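Local coordinates for N-(5'-phosphoribosyl)anthranilate isomerase (Thermococcus kodakarensis, PDB 5LHF), which catalyses the isomerisation of N-(5-phospho-beta-D-ribosyl)anthranilate to 1-(2-carboxyphenylamino)-1-deoxy-D-ribulose 5-phosphate, a step of tryptophan biosynthesis, at residues I125-T137 and S150-G163. Numbering follows the deposited sequence.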
loop_
_atom_site.group_PDB
_atom_site.type_symbol
_atom_site.label_atom_id
_atom_site.label_comp_id
_atom_site.label_asym_id
_atom_site.label_seq_id
_atom_site.Cartn_x
_atom_site.Cartn_y
_atom_site.Cartn_z
ATOM N N ILE A 125 -7.955 0.483 -13.738
ATOM C CA ILE A 125 -6.913 -0.478 -13.382
ATOM C C ILE A 125 -6.347 -1.159 -14.624
ATOM O O ILE A 125 -5.133 -1.375 -14.733
ATOM C CB ILE A 125 -7.477 -1.492 -12.368
ATOM C CG1 ILE A 125 -7.829 -0.762 -11.070
ATOM C CG2 ILE A 125 -6.501 -2.629 -12.128
ATOM C CD1 ILE A 125 -8.527 -1.634 -10.021
ATOM N N GLY A 126 -7.211 -1.503 -15.580
ATOM C CA GLY A 126 -6.752 -2.149 -16.802
ATOM C C GLY A 126 -5.747 -1.339 -17.601
ATOM O O GLY A 126 -5.009 -1.910 -18.411
ATOM N N GLN A 127 -5.691 -0.024 -17.381
ATOM C CA GLN A 127 -4.768 0.836 -18.118
ATOM C C GLN A 127 -3.314 0.660 -17.704
ATOM O O GLN A 127 -2.426 1.121 -18.435
ATOM C CB GLN A 127 -5.172 2.299 -17.940
ATOM C CG GLN A 127 -6.635 2.586 -18.242
ATOM C CD GLN A 127 -6.973 4.065 -18.140
ATOM O OE1 GLN A 127 -6.094 4.897 -17.918
ATOM N NE2 GLN A 127 -8.251 4.399 -18.296
ATOM N N TYR A 128 -3.047 0.014 -16.567
ATOM C CA TYR A 128 -1.702 -0.084 -16.022
ATOM C C TYR A 128 -1.160 -1.501 -16.153
ATOM O O TYR A 128 -1.914 -2.481 -16.174
ATOM C CB TYR A 128 -1.672 0.346 -14.545
ATOM C CG TYR A 128 -1.855 1.830 -14.348
ATOM C CD1 TYR A 128 -0.755 2.670 -14.197
ATOM C CD2 TYR A 128 -3.120 2.403 -14.336
ATOM C CE1 TYR A 128 -0.912 4.036 -14.026
ATOM C CE2 TYR A 128 -3.287 3.774 -14.170
ATOM C CZ TYR A 128 -2.175 4.584 -14.017
ATOM O OH TYR A 128 -2.314 5.940 -13.842
ATOM N N GLU A 129 0.161 -1.593 -16.237
ATOM C CA GLU A 129 0.889 -2.855 -16.155
ATOM C C GLU A 129 1.778 -2.764 -14.922
ATOM O O GLU A 129 2.852 -2.155 -14.970
ATOM C CB GLU A 129 1.708 -3.115 -17.420
ATOM C CG GLU A 129 0.939 -2.939 -18.726
ATOM C CD GLU A 129 1.826 -2.522 -19.876
ATOM O OE1 GLU A 129 1.726 -1.354 -20.308
ATOM O OE2 GLU A 129 2.627 -3.354 -20.350
ATOM N N VAL A 130 1.336 -3.355 -13.810
ATOM C CA VAL A 130 2.046 -3.248 -12.542
ATOM C C VAL A 130 2.060 -4.603 -11.852
ATOM O O VAL A 130 1.252 -5.489 -12.145
ATOM C CB VAL A 130 1.429 -2.173 -11.618
ATOM C CG1 VAL A 130 1.798 -0.790 -12.131
ATOM C CG2 VAL A 130 -0.085 -2.323 -11.560
ATOM N N ASP A 131 3.025 -4.765 -10.943
ATOM C CA ASP A 131 3.122 -6.002 -10.182
ATOM C C ASP A 131 1.913 -6.167 -9.271
ATOM O O ASP A 131 1.375 -7.272 -9.135
ATOM C CB ASP A 131 4.423 -6.017 -9.372
ATOM C CG ASP A 131 4.706 -7.376 -8.719
ATOM O OD1 ASP A 131 4.674 -8.400 -9.432
ATOM O OD2 ASP A 131 4.957 -7.418 -7.489
ATOM N N LYS A 132 1.456 -5.078 -8.653
ATOM C CA LYS A 132 0.465 -5.184 -7.592
ATOM C C LYS A 132 -0.495 -4.009 -7.643
ATOM O O LYS A 132 -0.121 -2.891 -8.006
ATOM C CB LYS A 132 1.115 -5.251 -6.200
ATOM C CG LYS A 132 1.740 -6.593 -5.842
ATOM C CD LYS A 132 2.050 -6.658 -4.345
ATOM C CE LYS A 132 2.865 -7.893 -3.961
ATOM N NZ LYS A 132 2.060 -9.134 -3.866
ATOM N N ILE A 133 -1.735 -4.284 -7.247
ATOM C CA ILE A 133 -2.820 -3.310 -7.197
ATOM C C ILE A 133 -3.184 -3.098 -5.736
ATOM O O ILE A 133 -3.552 -4.056 -5.041
ATOM C CB ILE A 133 -4.050 -3.800 -7.978
ATOM C CG1 ILE A 133 -3.745 -3.931 -9.475
ATOM C CG2 ILE A 133 -5.257 -2.908 -7.713
ATOM C CD1 ILE A 133 -3.424 -2.642 -10.128
ATOM N N LEU A 134 -3.094 -1.858 -5.263
ATOM C CA LEU A 134 -3.553 -1.515 -3.923
ATOM C C LEU A 134 -4.834 -0.700 -4.020
ATOM O O LEU A 134 -4.912 0.252 -4.804
ATOM C CB LEU A 134 -2.482 -0.737 -3.149
ATOM C CG LEU A 134 -2.739 -0.464 -1.665
ATOM C CD1 LEU A 134 -1.413 -0.546 -0.860
ATOM C CD2 LEU A 134 -3.378 0.916 -1.487
ATOM N N LEU A 135 -5.835 -1.081 -3.229
ATOM C CA LEU A 135 -7.103 -0.362 -3.161
ATOM C C LEU A 135 -7.154 0.379 -1.829
ATOM O O LEU A 135 -7.204 -0.245 -0.762
ATOM C CB LEU A 135 -8.298 -1.312 -3.318
ATOM C CG LEU A 135 -8.449 -2.053 -4.653
ATOM C CD1 LEU A 135 -9.769 -2.839 -4.737
ATOM C CD2 LEU A 135 -8.331 -1.086 -5.815
ATOM N N ASP A 136 -7.158 1.703 -1.891
ATOM C CA ASP A 136 -7.126 2.551 -0.700
ATOM C C ASP A 136 -8.554 2.961 -0.338
ATOM O O ASP A 136 -9.135 3.841 -0.978
ATOM C CB ASP A 136 -6.240 3.764 -0.963
ATOM C CG ASP A 136 -5.958 4.558 0.290
ATOM O OD1 ASP A 136 -5.693 5.765 0.165
ATOM O OD2 ASP A 136 -6.007 3.985 1.401
ATOM N N THR A 137 -9.107 2.349 0.707
ATOM C CA THR A 137 -10.489 2.579 1.119
ATOM C C THR A 137 -10.604 3.795 2.042
ATOM O O THR A 137 -9.659 4.167 2.738
ATOM C CB THR A 137 -11.048 1.345 1.826
ATOM O OG1 THR A 137 -10.303 1.104 3.024
ATOM C CG2 THR A 137 -10.945 0.128 0.927
ATOM N N SER A 150 -14.609 -3.046 -3.506
ATOM C CA SER A 150 -13.339 -3.759 -3.498
ATOM C C SER A 150 -13.550 -5.255 -3.651
ATOM O O SER A 150 -12.747 -5.942 -4.300
ATOM C CB SER A 150 -12.575 -3.446 -2.209
ATOM O OG SER A 150 -12.352 -2.049 -2.096
ATOM N N ALA A 151 -14.630 -5.782 -3.060
ATOM C CA ALA A 151 -14.896 -7.209 -3.173
ATOM C C ALA A 151 -15.098 -7.623 -4.625
ATOM O O ALA A 151 -14.675 -8.714 -5.025
ATOM C CB ALA A 151 -16.113 -7.588 -2.326
ATOM N N ILE A 152 -15.710 -6.760 -5.436
ATOM C CA ILE A 152 -15.862 -7.072 -6.854
ATOM C C ILE A 152 -14.509 -7.037 -7.561
ATOM O O ILE A 152 -14.197 -7.914 -8.377
ATOM C CB ILE A 152 -16.876 -6.114 -7.505
ATOM C CG1 ILE A 152 -18.269 -6.328 -6.897
ATOM C CG2 ILE A 152 -16.911 -6.325 -9.010
ATOM C CD1 ILE A 152 -19.309 -5.276 -7.312
ATOM N N ILE A 153 -13.681 -6.033 -7.251
ATOM C CA ILE A 153 -12.361 -5.928 -7.866
ATOM C C ILE A 153 -11.501 -7.133 -7.509
ATOM O O ILE A 153 -10.714 -7.618 -8.336
ATOM C CB ILE A 153 -11.672 -4.618 -7.442
ATOM C CG1 ILE A 153 -12.601 -3.409 -7.620
ATOM C CG2 ILE A 153 -10.365 -4.444 -8.204
ATOM C CD1 ILE A 153 -12.977 -3.123 -9.037
ATOM N N ALA A 154 -11.619 -7.627 -6.269
ATOM C CA ALA A 154 -10.738 -8.683 -5.784
ATOM C C ALA A 154 -10.963 -10.005 -6.500
ATOM O O ALA A 154 -10.105 -10.888 -6.417
ATOM C CB ALA A 154 -10.920 -8.884 -4.270
ATOM N N LYS A 155 -12.097 -10.165 -7.191
ATOM C CA LYS A 155 -12.323 -11.383 -7.962
ATOM C C LYS A 155 -11.505 -11.399 -9.249
ATOM O O LYS A 155 -11.180 -12.482 -9.753
ATOM C CB LYS A 155 -13.815 -11.540 -8.274
ATOM C CG LYS A 155 -14.663 -11.740 -7.027
ATOM C CD LYS A 155 -16.141 -11.759 -7.355
ATOM C CE LYS A 155 -16.980 -11.582 -6.105
ATOM N NZ LYS A 155 -18.428 -11.752 -6.390
ATOM N N GLU A 156 -11.161 -10.221 -9.781
ATOM C CA GLU A 156 -10.429 -10.085 -11.039
ATOM C C GLU A 156 -8.929 -9.905 -10.865
ATOM O O GLU A 156 -8.163 -10.248 -11.774
ATOM C CB GLU A 156 -10.958 -8.892 -11.845
ATOM C CG GLU A 156 -12.389 -9.036 -12.314
ATOM C CD GLU A 156 -12.683 -10.415 -12.878
ATOM O OE1 GLU A 156 -11.938 -10.864 -13.779
ATOM O OE2 GLU A 156 -13.653 -11.053 -12.407
ATOM N N TYR A 157 -8.490 -9.341 -9.747
ATOM C CA TYR A 157 -7.075 -9.129 -9.487
ATOM C C TYR A 157 -6.776 -9.528 -8.055
ATOM O O TYR A 157 -7.633 -9.384 -7.177
ATOM C CB TYR A 157 -6.664 -7.663 -9.688
ATOM C CG TYR A 157 -6.912 -7.123 -11.080
ATOM C CD1 TYR A 157 -6.000 -7.344 -12.105
ATOM C CD2 TYR A 157 -8.051 -6.379 -11.364
ATOM C CE1 TYR A 157 -6.220 -6.848 -13.377
ATOM C CE2 TYR A 157 -8.277 -5.874 -12.633
ATOM C CZ TYR A 157 -7.361 -6.116 -13.635
ATOM O OH TYR A 157 -7.588 -5.622 -14.900
ATOM N N PRO A 158 -5.517 -10.024 -7.773
ATOM C CA PRO A 158 -5.086 -10.275 -6.383
ATOM C C PRO A 158 -4.702 -8.967 -5.693
ATOM O O PRO A 158 -3.542 -8.594 -5.555
ATOM C CB PRO A 158 -3.896 -11.219 -6.568
ATOM C CG PRO A 158 -3.324 -10.829 -7.888
ATOM C CD PRO A 158 -4.479 -10.396 -8.751
ATOM N N ILE A 159 -5.716 -8.229 -5.251
ATOM C CA ILE A 159 -5.488 -6.856 -4.814
ATOM C C ILE A 159 -4.971 -6.837 -3.377
ATOM O O ILE A 159 -5.130 -7.793 -2.611
ATOM C CB ILE A 159 -6.768 -6.011 -4.962
ATOM C CG1 ILE A 159 -7.876 -6.529 -4.041
ATOM C CG2 ILE A 159 -7.238 -5.985 -6.430
ATOM C CD1 ILE A 159 -8.205 -5.614 -2.890
ATOM N N VAL A 160 -4.332 -5.727 -3.016
ATOM C CA VAL A 160 -3.924 -5.441 -1.647
ATOM C C VAL A 160 -4.914 -4.429 -1.085
ATOM O O VAL A 160 -5.050 -3.322 -1.621
ATOM C CB VAL A 160 -2.488 -4.887 -1.585
ATOM C CG1 VAL A 160 -2.097 -4.554 -0.139
ATOM C CG2 VAL A 160 -1.493 -5.868 -2.194
ATOM N N LEU A 161 -5.619 -4.803 -0.021
ATOM C CA LEU A 161 -6.606 -3.929 0.603
ATOM C C LEU A 161 -5.932 -3.033 1.634
ATOM O O LEU A 161 -5.164 -3.517 2.474
ATOM C CB LEU A 161 -7.702 -4.752 1.279
ATOM C CG LEU A 161 -8.877 -3.978 1.894
ATOM C CD1 LEU A 161 -9.700 -3.252 0.838
ATOM C CD2 LEU A 161 -9.759 -4.947 2.727
ATOM N N ALA A 162 -6.230 -1.731 1.579
ATOM C CA ALA A 162 -5.594 -0.763 2.468
ATOM C C ALA A 162 -6.616 0.266 2.923
ATOM O O ALA A 162 -7.728 0.356 2.389
ATOM C CB ALA A 162 -4.416 -0.053 1.786
ATOM N N GLY A 163 -6.212 1.070 3.904
ATOM C CA GLY A 163 -7.037 2.169 4.363
ATOM C C GLY A 163 -7.722 1.920 5.690
ATOM O O GLY A 163 -8.732 1.217 5.755
HETATM O O HOH W 1 -2.952 -6.650 -7.448
#
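Leu135 makes the tight centre of this contact. Its CD1 lies 3.7 Å from Ile159 CD1 and 3.8 Å from Ile153 CB. CG, anti to the carbonyl carbon (chi1 -64°), carries CD1 between strand and helix. Leu134 points to the other face, where its CD2 meets Ala162 CB at 3.6 Å. Between these layers the parallel strands 132-136 and 160-162 are joined by the hydrogen bonds Val160 N to Ile133 O, Leu135 N to Val160 O and Ala162 N to Leu135 O. At the C-terminal end, Ala162 O accepts two hydrogen bonds from Thr137, from N at 3.0 Å, above the carbonyl plane, and from OG1 at 2.8 Å, tilted 19° from it. OG1 sits between the backbone N and carbonyl carbon (chi1 63°), which brings it there. Thr137 CG2 rests 3.6 Å from Leu161 CD1. A valine here has no hydroxyl, so Ala162 O would probably keep one bond from this residue and the strand ends be gripped less firmly. A CB on Gly163 would run into Thr137 O. The other end is looser. Water bridges Ile133 N and Pro158 O, and partly exposed Tyr157 takes Ile125 CG2 over one ring face, a CH-pi contact. The two strands and helix 143-156 form a right-handed beta-alpha-beta unit of the TIM barrel. Strand 100-106 pairs with the far edge of strand 132-136, and helix 114-126 packs beside helix 143-156.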